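Local coordinates for protein esterase D (Cellvibrio japonicus, PDB 2W87) that binds glucuronic acid with the help of calcium, as the family 35 carbohydrate-binding module of an enzyme probably involved in plant cell wall degradation, at residues L2-A7 / V41-D46; C12-T17 / A31-A36; G24-G29 / I123-V128; I57-G62 / G119-D124. All blocks are in the same frame, centred on the assembly; numbering follows the deposited sequence. Where two conformers were deposited one is given.

Contact 1 (L2-A7 / V41-D46); sequences LLLQEA and VVWAID. With CA (calcium ion), chain D.
The indole of Trp43 meets Leu4 at a slant, Trp43 CD1 lying 3.9 Å from Leu4 CB, while one ring face is covered by CG1 of Val41 from the same strand, offset toward the rim. At the ring edge, in its plane, a water accepts the hydrogen of Trp43 NE1 at 2.8 Å. The same water donates to Leu4 O at 2.9 Å, so the buried indole N-H has a partner and is tied through it to the backbone of residues 2-5. The ring of Phe11 also meets the indole, the two planes nearly perpendicular. Strands 2-5 and 40-47 belong to the two facing antiparallel sheets of the module's beta sandwich; their short segments lie 9.1 Å apart and run at 146° to each other, so side chains and water, not backbone pairing, join them. Leu4 holds CD1 anti to its CA (chi2 173°), and this methyl lies 4.1 Å from Ile45 CG1. Two residues before Leu4, Leu2 CD2 touches Ile45 CG2 at 4.2 Å. Just beyond Gln5, Glu6 grips a calcium ion with both carboxylate oxygens, OE1 and OE2 each 2.5 Å away; Gln5, Thr26, Gly29 and Asp124 complete that site.

Contact 2 (C12-T17 / A31-A36); sequences CRVDGT and ANTNNA. With CA (calcium ion), chain C; GCU (alpha-D-glucopyranuronic acid), chain E.
Asn32 lies side by side with Thr17, both side chains pointing the same way, and its CB sits 3.6 Å from Thr17 O and 3.9 Å from Thr17 OG1. Its CG is anti to the backbone N (chi1 175°), turned toward the sugar. At the tip, Asn32 OD1 binds calcium at 2.3 Å and comes within 2.7 Å of O4 of the glucuronic acid, whereas ND2 is hydrogen-bonded to Asp19, which also holds Thr17 OG1. Strands 16-19 and 30-33 form an antiparallel hairpin here: Thr17 and Asn32 are a hydrogen-bonded pair, with Asn32 N to Thr17 O at 2.8 Å and Thr17 N to Asn32 O at 3.0 Å. Next to it, Gly16 and Thr33 are a non-hydrogen-bonded pair, and Gly16 CA makes a CA-H...O contact of 3.3 Å with Asn32 O. Asp15 O takes Asn34 N on a lone pair, extending the pairing past the strand end. On strand 11-14, Val14 CG2 touches Ala31 CB at 3.9 Å, and Arg13 grips the Asp15 carboxylate side-on, through NE and NH2. The calcium is also bound by Thr33 O, Asn35, three waters and the sugar's own O4 and carboxylate O6A, making it a direct bridge between protein and ligand.

Contact 3 (G24-G29 / I123-V128); sequences GFTGSG and IDSLSV. With CA (calcium ion), chain D.
Thr26 places OG1 between its backbone N and carbonyl carbon (chi1 56°), and Asp124 holds CG anti to its backbone N (chi1 179°), which bring the hydroxyl to the carboxylate, where the backbone N-H of Thr26 also meets it. The two side chains cross at about a right angle. Thr26 N donates to Asp124 OD1 at 2.9 Å in a nearly straight bond (173°), and Thr26 OG1 donates to Asp124 OD2 at 2.8 Å; each oxygen is met on its syn side, somewhat out of the carboxylate plane. A water bonded to both Thr26 OG1 and Ser125 OG adds an indirect link. From Thr26 to Gly29 the loop makes a type II' turn whose end carbonyls point at calcium: Thr26 O, Gly29 O, Asp124 O and Asp124 OD1 all bind it at 2.4 Å. Phe25 folds back over the turn, one ring face against Gly29 CA and Gly27 O at the ring edge, in plane. Phe25 CB lies 3.4 Å from Asp124 OD1. With Glu6 supplying a second carboxylate to the ion and Arg58 a salt bridge to OD2, Asp124 is probably ionised, and the calcium, well away from the sugar, pins the loop to strand 122-129.

Contact 4 (I57-G62 / G119-D124); sequences IRYANG and GLPNID. With CA (calcium ion), chain D; GCU (alpha-D-glucopyranuronic acid), chain E.
Arg58 and Asp124 run side by side and point the same way from neighbouring strands, with guanidinium and carboxylate planes turned 66° apart. The arginine chain is extended from CG to NE, and the edge of its guanidinium meets the acid: Arg58 NH1 makes a salt bridge to Asp124 OD2 at 2.8 Å, coming from above the carboxylate plane. NH1 has a second acceptor in Gly24 O, which ties the calcium-binding loop to this strand. Strands 51-60 and 122-129 are antiparallel neighbours in one sheet of the beta sandwich. Ala60 and Asn122 are a hydrogen-bonded pair, with Ala60 N to Asn122 O at 2.9 Å and Asn122 N to Ala60 O at 3.0 Å; Tyr59 and Ile123 form the adjoining non-hydrogen-bonded pair, and Asp124 N donates to Arg58 O at 2.7 Å. Tyr59 and Ile123 share one face of the sheet, where Ile123 CD1 lies 3.9 Å from Tyr59 CB and 4.1 Å from Ile57 CG2. Pro121 crosses the tyrosine at a slant, its CB 3.7 Å from Tyr59 CD1, while Ile57 O sits at the ring edge, in plane. Ala60 and Asn122 occupy the other face, and there Asn122, with Trp91 against it, contributes to the glucuronic acid pocket.

Contacts 3 and 4 share Ile123 and Asp124 of strand 122-129, their centres 10 Å apart. Strand 2-5 of contact 1 flanks that same strand in the sheet, and Leu4 pairs with Leu126. Contact 1 spans the sandwich, reaching strand 40-47 in the opposite sheet, where strand 11-14 of contact 2 is its neighbour. Along the chain, contact 2 falls between the two segments of contact 1, the segments of contact 3 alternate with those of contacts 1 and 2, and contact 4 opens after contact 1 has closed. One calcium joins contacts 1, 3 and 4; contact 2 holds the other and shares the sugar with contact 4, their centres 11 Å apart. Strand 122-129 thus carries both Asp124 of one calcium site and Asn122 of the sugar pocket.

Contact 1 (L2-A7 / V41-D46)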
# COMPACT_ATOMS: atom_id res chain seq x y z
N LEU A 2 12.72 1.72 -3.89
CA LEU A 2 12.53 1.01 -2.66
C LEU A 2 11.30 0.10 -2.82
O LEU A 2 10.22 0.60 -3.10
CB LEU A 2 12.29 2.02 -1.56
CG LEU A 2 12.12 1.51 -0.15
CD1 LEU A 2 13.40 0.80 0.32
CD2 LEU A 2 11.78 2.67 0.75
N LEU A 3 11.49 -1.20 -2.67
CA LEU A 3 10.40 -2.16 -2.83
C LEU A 3 10.08 -2.76 -1.46
O LEU A 3 10.88 -3.52 -0.90
CB LEU A 3 10.76 -3.24 -3.84
CG LEU A 3 9.70 -4.33 -4.08
CD1 LEU A 3 8.36 -3.74 -4.48
CD2 LEU A 3 10.21 -5.34 -5.12
N LEU A 4 8.92 -2.41 -0.94
CA LEU A 4 8.52 -2.81 0.40
C LEU A 4 7.56 -3.99 0.32
O LEU A 4 6.48 -3.92 -0.27
CB LEU A 4 7.88 -1.64 1.17
CG LEU A 4 8.76 -0.39 1.25
CD1 LEU A 4 7.99 0.74 1.87
CD2 LEU A 4 10.04 -0.70 2.05
N GLN A 5 8.02 -5.07 0.94
CA GLN A 5 7.28 -6.31 1.08
C GLN A 5 6.87 -6.51 2.55
O GLN A 5 7.55 -6.05 3.46
CB GLN A 5 8.13 -7.51 0.66
CG GLN A 5 8.61 -7.49 -0.78
CD GLN A 5 7.54 -7.88 -1.78
OE1 GLN A 5 6.41 -8.16 -1.41
NE2 GLN A 5 7.91 -7.92 -3.07
N GLU A 6 5.76 -7.22 2.76
CA GLU A 6 5.46 -7.83 4.04
C GLU A 6 6.69 -8.52 4.61
O GLU A 6 7.53 -9.05 3.86
CB GLU A 6 4.33 -8.85 3.89
CG GLU A 6 4.67 -10.06 2.99
CD GLU A 6 4.75 -9.74 1.49
OE1 GLU A 6 4.08 -8.78 1.05
OE2 GLU A 6 5.48 -10.45 0.72
N ALA A 7 6.81 -8.49 5.94
CA ALA A 7 7.85 -9.23 6.64
C ALA A 7 9.23 -8.68 6.36
O ALA A 7 10.22 -9.42 6.51
CB ALA A 7 7.79 -10.67 6.25
N VAL A 41 -3.41 -1.05 5.30
CA VAL A 41 -2.04 -1.55 5.21
C VAL A 41 -1.18 -0.34 5.45
O VAL A 41 -1.47 0.75 4.91
CB VAL A 41 -1.71 -2.21 3.85
CG1 VAL A 41 -0.28 -2.79 3.87
CG2 VAL A 41 -2.73 -3.30 3.55
N VAL A 42 -0.13 -0.51 6.25
CA VAL A 42 0.71 0.62 6.65
C VAL A 42 2.20 0.32 6.42
O VAL A 42 2.70 -0.76 6.78
CB VAL A 42 0.49 1.03 8.14
CG1 VAL A 42 1.29 2.29 8.50
CG2 VAL A 42 -0.99 1.24 8.45
N TRP A 43 2.87 1.30 5.80
CA TRP A 43 4.31 1.28 5.56
C TRP A 43 4.94 2.52 6.14
O TRP A 43 4.26 3.51 6.43
CB TRP A 43 4.63 1.28 4.06
CG TRP A 43 4.00 0.17 3.27
CD1 TRP A 43 4.51 -1.03 3.03
CD2 TRP A 43 2.73 0.22 2.61
NE1 TRP A 43 3.65 -1.78 2.26
CE2 TRP A 43 2.55 -1.02 1.97
CE3 TRP A 43 1.74 1.20 2.48
CZ2 TRP A 43 1.42 -1.31 1.22
CZ3 TRP A 43 0.62 0.90 1.72
CH2 TRP A 43 0.47 -0.34 1.12
N ALA A 44 6.26 2.50 6.23
CA ALA A 44 7.01 3.65 6.72
C ALA A 44 8.22 3.87 5.82
O ALA A 44 8.99 2.94 5.57
CB ALA A 44 7.48 3.44 8.13
N ILE A 45 8.38 5.11 5.36
CA ILE A 45 9.46 5.47 4.44
C ILE A 45 10.22 6.65 5.00
O ILE A 45 9.60 7.63 5.39
CB ILE A 45 8.88 5.90 3.08
CG1 ILE A 45 7.98 4.80 2.47
CG2 ILE A 45 9.98 6.24 2.14
CD1 ILE A 45 6.90 5.40 1.55
N ASP A 46 11.55 6.55 5.06
CA ASP A 46 12.38 7.67 5.45
C ASP A 46 12.89 8.32 4.17
O ASP A 46 13.42 7.63 3.31
CB ASP A 46 13.54 7.23 6.32
CG ASP A 46 14.40 8.41 6.77
OD1 ASP A 46 14.10 8.97 7.85
OD2 ASP A 46 15.32 8.80 6.01
CA CA D . 4.50 -9.35 -1.32
O HOH W 1 3.94 -4.33 1.17

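Contact 2 (C12-T17 / A31-A36)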
# COMPACT_ATOMS: atom_id res chain seq x y z
N CYS A 12 4.74 -2.00 8.17
CA CYS A 12 4.36 -1.74 9.55
C CYS A 12 3.20 -2.57 10.08
O CYS A 12 3.24 -3.04 11.21
CB CYS A 12 4.07 -0.25 9.75
SG CYS A 12 5.52 0.75 9.52
N ARG A 13 2.14 -2.68 9.31
CA ARG A 13 0.92 -3.25 9.83
C ARG A 13 -0.05 -3.58 8.73
O ARG A 13 -0.06 -2.92 7.70
CB ARG A 13 0.21 -2.27 10.80
CG ARG A 13 -0.92 -2.88 11.56
CD ARG A 13 -1.63 -1.90 12.43
NE ARG A 13 -2.78 -1.28 11.79
CZ ARG A 13 -2.83 -0.01 11.40
NH1 ARG A 13 -1.78 0.80 11.57
NH2 ARG A 13 -3.93 0.46 10.82
N VAL A 14 -0.83 -4.63 8.95
CA VAL A 14 -2.07 -4.88 8.21
C VAL A 14 -3.19 -5.17 9.23
O VAL A 14 -3.00 -5.94 10.17
CB VAL A 14 -1.98 -6.02 7.19
CG1 VAL A 14 -1.46 -7.31 7.82
CG2 VAL A 14 -3.33 -6.24 6.47
N ASP A 15 -4.32 -4.50 9.04
CA ASP A 15 -5.55 -4.84 9.76
C ASP A 15 -6.17 -6.01 9.04
O ASP A 15 -6.99 -5.84 8.13
CB ASP A 15 -6.49 -3.66 9.82
CG ASP A 15 -5.87 -2.46 10.49
OD1 ASP A 15 -5.21 -2.68 11.55
OD2 ASP A 15 -6.01 -1.32 9.94
N GLY A 16 -5.76 -7.21 9.44
CA GLY A 16 -6.05 -8.42 8.66
C GLY A 16 -4.90 -9.40 8.82
O GLY A 16 -4.36 -9.55 9.90
N THR A 17 -4.50 -10.06 7.73
CA THR A 17 -3.45 -11.06 7.78
C THR A 17 -2.48 -10.89 6.65
O THR A 17 -2.80 -10.23 5.67
CB THR A 17 -4.03 -12.50 7.71
OG1 THR A 17 -4.94 -12.64 6.61
CG2 THR A 17 -4.73 -12.88 9.00
N ALA A 31 -0.65 -8.67 1.76
CA ALA A 31 -1.47 -8.22 2.88
C ALA A 31 -2.94 -8.36 2.49
O ALA A 31 -3.39 -7.84 1.45
CB ALA A 31 -1.14 -6.76 3.23
N ASN A 32 -3.70 -9.05 3.34
CA ASN A 32 -5.13 -9.26 3.15
C ASN A 32 -5.92 -8.56 4.26
O ASN A 32 -5.98 -9.05 5.38
CB ASN A 32 -5.41 -10.77 3.20
CG ASN A 32 -6.89 -11.10 3.14
OD1 ASN A 32 -7.74 -10.20 3.00
ND2 ASN A 32 -7.20 -12.40 3.23
N THR A 33 -6.50 -7.41 3.96
CA THR A 33 -7.27 -6.67 4.96
C THR A 33 -8.55 -7.40 5.34
O THR A 33 -9.17 -8.07 4.51
CB THR A 33 -7.68 -5.25 4.50
OG1 THR A 33 -8.43 -5.34 3.27
CG2 THR A 33 -6.46 -4.37 4.32
N ASN A 34 -8.93 -7.24 6.61
CA ASN A 34 -10.29 -7.43 7.04
C ASN A 34 -11.24 -6.80 6.02
O ASN A 34 -10.92 -5.77 5.45
CB ASN A 34 -10.53 -6.68 8.36
CG ASN A 34 -9.76 -7.28 9.53
OD1 ASN A 34 -9.49 -8.48 9.55
ND2 ASN A 34 -9.43 -6.44 10.54
N ASN A 35 -12.41 -7.40 5.84
CA ASN A 35 -13.43 -6.85 4.96
C ASN A 35 -14.29 -5.85 5.74
O ASN A 35 -15.40 -6.17 6.19
CB ASN A 35 -14.23 -7.99 4.34
CG ASN A 35 -13.32 -9.07 3.75
OD1 ASN A 35 -12.23 -8.77 3.24
ND2 ASN A 35 -13.73 -10.32 3.88
N ALA A 36 -13.74 -4.67 5.91
CA ALA A 36 -14.35 -3.59 6.65
C ALA A 36 -13.83 -2.26 6.15
O ALA A 36 -12.65 -2.13 5.79
CB ALA A 36 -14.03 -3.73 8.12
CA CA C . -9.77 -9.16 2.47
C1 GCU E . -11.42 -14.29 -0.41
C2 GCU E . -9.97 -14.31 -0.90
C3 GCU E . -9.13 -13.39 -0.02
C4 GCU E . -9.68 -11.98 -0.15
C5 GCU E . -11.16 -12.00 0.26
C6 GCU E . -11.83 -10.64 0.11
O1 GCU E . -11.40 -14.73 0.94
O2 GCU E . -9.47 -15.63 -0.81
O3 GCU E . -7.76 -13.41 -0.41
O4 GCU E . -8.98 -11.05 0.71
O5 GCU E . -11.89 -12.91 -0.56
O6A GCU E . -11.22 -9.68 0.61
O6B GCU E . -12.93 -10.55 -0.48
O HOH W 2 -10.53 -6.87 1.95
O HOH W 3 -10.61 -10.94 3.90
O HOH W 4 -8.10 -8.02 1.04

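Contact 3 (G24-G29 / I123-V128)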
# COMPACT_ATOMS: atom_id res chain seq x y z
N GLY A 24 1.07 -15.61 -7.46
CA GLY A 24 1.43 -14.46 -8.29
C GLY A 24 2.00 -13.27 -7.53
O GLY A 24 2.42 -12.30 -8.15
N PHE A 25 2.03 -13.37 -6.20
CA PHE A 25 2.60 -12.33 -5.34
C PHE A 25 4.13 -12.44 -5.42
O PHE A 25 4.67 -13.40 -5.99
CB PHE A 25 2.17 -12.52 -3.89
CG PHE A 25 2.51 -13.88 -3.34
CD1 PHE A 25 3.76 -14.15 -2.84
CD2 PHE A 25 1.57 -14.89 -3.35
CE1 PHE A 25 4.09 -15.41 -2.36
CE2 PHE A 25 1.87 -16.12 -2.87
CZ PHE A 25 3.16 -16.37 -2.36
N THR A 26 4.80 -11.46 -4.81
CA THR A 26 6.24 -11.42 -4.72
C THR A 26 6.58 -11.33 -3.22
O THR A 26 5.71 -11.05 -2.42
CB THR A 26 6.84 -10.26 -5.54
OG1 THR A 26 6.28 -9.01 -5.13
CG2 THR A 26 6.57 -10.46 -7.03
N GLY A 27 7.82 -11.61 -2.83
CA GLY A 27 8.11 -11.73 -1.41
C GLY A 27 7.45 -12.96 -0.81
O GLY A 27 7.20 -13.92 -1.52
N SER A 28 7.18 -12.94 0.49
CA SER A 28 6.62 -14.10 1.16
C SER A 28 5.08 -14.16 1.12
O SER A 28 4.47 -15.13 1.58
CB SER A 28 7.12 -14.18 2.59
OG SER A 28 6.82 -12.99 3.30
N GLY A 29 4.44 -13.13 0.56
CA GLY A 29 2.99 -13.14 0.48
C GLY A 29 2.38 -11.80 0.08
O GLY A 29 2.94 -11.05 -0.71
N ILE A 123 -2.89 -6.79 -1.18
CA ILE A 123 -1.79 -5.88 -1.54
C ILE A 123 -0.47 -6.61 -1.50
O ILE A 123 -0.02 -7.06 -0.45
CB ILE A 123 -1.71 -4.66 -0.59
CG1 ILE A 123 -3.08 -3.95 -0.49
CG2 ILE A 123 -0.53 -3.75 -0.96
CD1 ILE A 123 -3.61 -3.38 -1.78
N ASP A 124 0.17 -6.72 -2.65
CA ASP A 124 1.42 -7.48 -2.73
C ASP A 124 2.62 -6.71 -2.24
O ASP A 124 3.46 -7.25 -1.50
CB ASP A 124 1.68 -7.89 -4.18
CG ASP A 124 2.96 -8.67 -4.36
OD1 ASP A 124 3.37 -9.40 -3.44
OD2 ASP A 124 3.54 -8.58 -5.46
N SER A 125 2.71 -5.47 -2.67
CA SER A 125 3.87 -4.65 -2.40
C SER A 125 3.62 -3.17 -2.66
O SER A 125 2.70 -2.81 -3.39
CB SER A 125 4.99 -5.09 -3.30
OG SER A 125 4.67 -4.92 -4.68
N LEU A 126 4.52 -2.35 -2.11
CA LEU A 126 4.57 -0.93 -2.38
C LEU A 126 5.98 -0.62 -2.89
O LEU A 126 6.96 -0.95 -2.23
CB LEU A 126 4.30 -0.10 -1.11
CG LEU A 126 4.45 1.41 -1.27
CD1 LEU A 126 3.34 1.97 -2.17
CD2 LEU A 126 4.49 2.12 0.08
N SER A 127 6.07 -0.01 -4.07
CA SER A 127 7.34 0.42 -4.64
C SER A 127 7.37 1.94 -4.59
O SER A 127 6.37 2.58 -4.87
CB SER A 127 7.43 -0.06 -6.08
OG SER A 127 8.44 0.63 -6.76
N VAL A 128 8.52 2.51 -4.23
CA VAL A 128 8.66 3.94 -4.04
C VAL A 128 9.85 4.43 -4.84
O VAL A 128 10.96 3.90 -4.69
CB VAL A 128 8.91 4.27 -2.57
CG1 VAL A 128 8.92 5.76 -2.35
CG2 VAL A 128 7.85 3.59 -1.69
CA CA D . 4.50 -9.35 -1.32
O HOH W 5 6.14 -6.39 -6.32

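Contact 4 (I57-G62 / G119-D124)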
# COMPACT_ATOMS: atom_id res chain seq x y z
N ILE A 57 1.56 0.55 -6.21
CA ILE A 57 0.94 -0.48 -5.38
C ILE A 57 0.53 -1.65 -6.24
O ILE A 57 -0.25 -1.47 -7.18
CB ILE A 57 -0.33 0.10 -4.71
CG1 ILE A 57 0.05 1.27 -3.81
CG2 ILE A 57 -1.10 -0.98 -3.93
CD1 ILE A 57 -1.17 2.03 -3.31
N ARG A 58 1.07 -2.83 -5.96
CA ARG A 58 0.72 -4.03 -6.70
C ARG A 58 -0.36 -4.79 -5.93
O ARG A 58 -0.22 -5.02 -4.72
CB ARG A 58 1.94 -4.91 -6.92
CG ARG A 58 1.71 -6.03 -7.91
CD ARG A 58 3.01 -6.63 -8.37
NE ARG A 58 2.81 -7.61 -9.44
CZ ARG A 58 2.71 -8.92 -9.25
NH1 ARG A 58 2.81 -9.44 -8.03
NH2 ARG A 58 2.52 -9.72 -10.29
N TYR A 59 -1.43 -5.17 -6.61
CA TYR A 59 -2.62 -5.67 -5.91
C TYR A 59 -3.41 -6.65 -6.76
O TYR A 59 -3.27 -6.68 -7.99
CB TYR A 59 -3.52 -4.52 -5.49
CG TYR A 59 -4.24 -3.88 -6.64
CD1 TYR A 59 -5.55 -4.24 -6.97
CD2 TYR A 59 -3.60 -2.95 -7.44
CE1 TYR A 59 -6.20 -3.67 -8.08
CE2 TYR A 59 -4.25 -2.37 -8.54
CZ TYR A 59 -5.55 -2.73 -8.84
OH TYR A 59 -6.19 -2.17 -9.95
N ALA A 60 -4.26 -7.43 -6.09
CA ALA A 60 -5.21 -8.32 -6.76
C ALA A 60 -6.58 -8.05 -6.19
O ALA A 60 -6.71 -7.94 -4.99
CB ALA A 60 -4.83 -9.77 -6.52
N ASN A 61 -7.59 -7.98 -7.04
CA ASN A 61 -8.95 -7.72 -6.61
C ASN A 61 -9.85 -8.67 -7.38
O ASN A 61 -10.22 -8.37 -8.50
CB ASN A 61 -9.33 -6.27 -6.86
CG ASN A 61 -10.74 -5.94 -6.43
OD1 ASN A 61 -11.49 -6.81 -6.00
ND2 ASN A 61 -11.10 -4.66 -6.55
N GLY A 62 -10.17 -9.81 -6.77
CA GLY A 62 -11.03 -10.83 -7.38
C GLY A 62 -12.49 -10.62 -7.02
O GLY A 62 -13.33 -11.48 -7.28
N GLY A 119 -13.28 -3.79 2.32
CA GLY A 119 -11.87 -3.70 2.66
C GLY A 119 -11.08 -3.38 1.41
O GLY A 119 -11.63 -2.93 0.39
N LEU A 120 -9.77 -3.60 1.47
CA LEU A 120 -8.92 -3.39 0.32
C LEU A 120 -8.83 -4.61 -0.58
O LEU A 120 -9.24 -5.70 -0.20
CB LEU A 120 -7.50 -3.02 0.78
CG LEU A 120 -7.33 -1.64 1.41
CD1 LEU A 120 -5.86 -1.51 1.95
CD2 LEU A 120 -7.63 -0.54 0.41
N PRO A 121 -8.26 -4.44 -1.78
CA PRO A 121 -7.82 -5.63 -2.47
C PRO A 121 -6.68 -6.26 -1.68
O PRO A 121 -6.23 -5.69 -0.66
CB PRO A 121 -7.28 -5.09 -3.80
CG PRO A 121 -7.65 -3.69 -3.87
CD PRO A 121 -7.88 -3.21 -2.48
N ASN A 122 -6.21 -7.42 -2.11
CA ASN A 122 -4.99 -7.99 -1.54
C ASN A 122 -3.80 -7.18 -2.07
O ASN A 122 -3.73 -6.91 -3.27
CB ASN A 122 -4.87 -9.46 -1.93
CG ASN A 122 -5.88 -10.35 -1.22
OD1 ASN A 122 -6.40 -10.00 -0.14
ND2 ASN A 122 -6.12 -11.53 -1.78
N ILE A 123 -2.89 -6.79 -1.18
CA ILE A 123 -1.79 -5.88 -1.54
C ILE A 123 -0.47 -6.61 -1.50
O ILE A 123 -0.02 -7.06 -0.45
CB ILE A 123 -1.71 -4.66 -0.59
CG1 ILE A 123 -3.08 -3.95 -0.49
CG2 ILE A 123 -0.53 -3.75 -0.96
CD1 ILE A 123 -3.61 -3.38 -1.78
N ASP A 124 0.17 -6.72 -2.65
CA ASP A 124 1.42 -7.48 -2.73
C ASP A 124 2.62 -6.71 -2.24
O ASP A 124 3.46 -7.25 -1.50
CB ASP A 124 1.68 -7.89 -4.18
CG ASP A 124 2.96 -8.67 -4.36
OD1 ASP A 124 3.37 -9.40 -3.44
OD2 ASP A 124 3.54 -8.58 -5.46
CA CA D . 4.50 -9.35 -1.32
C1 GCU E . -11.42 -14.29 -0.41
C2 GCU E . -9.97 -14.31 -0.90
C3 GCU E . -9.13 -13.39 -0.02
C4 GCU E . -9.68 -11.98 -0.15
C5 GCU E . -11.16 -12.00 0.26
C6 GCU E . -11.83 -10.64 0.11
O1 GCU E . -11.40 -14.73 0.94
O2 GCU E . -9.47 -15.63 -0.81
O3 GCU E . -7.76 -13.41 -0.41
O4 GCU E . -8.98 -11.05 0.71
O5 GCU E . -11.89 -12.91 -0.56
O6A GCU E . -11.22 -9.68 0.61
O6B GCU E . -12.93 -10.55 -0.48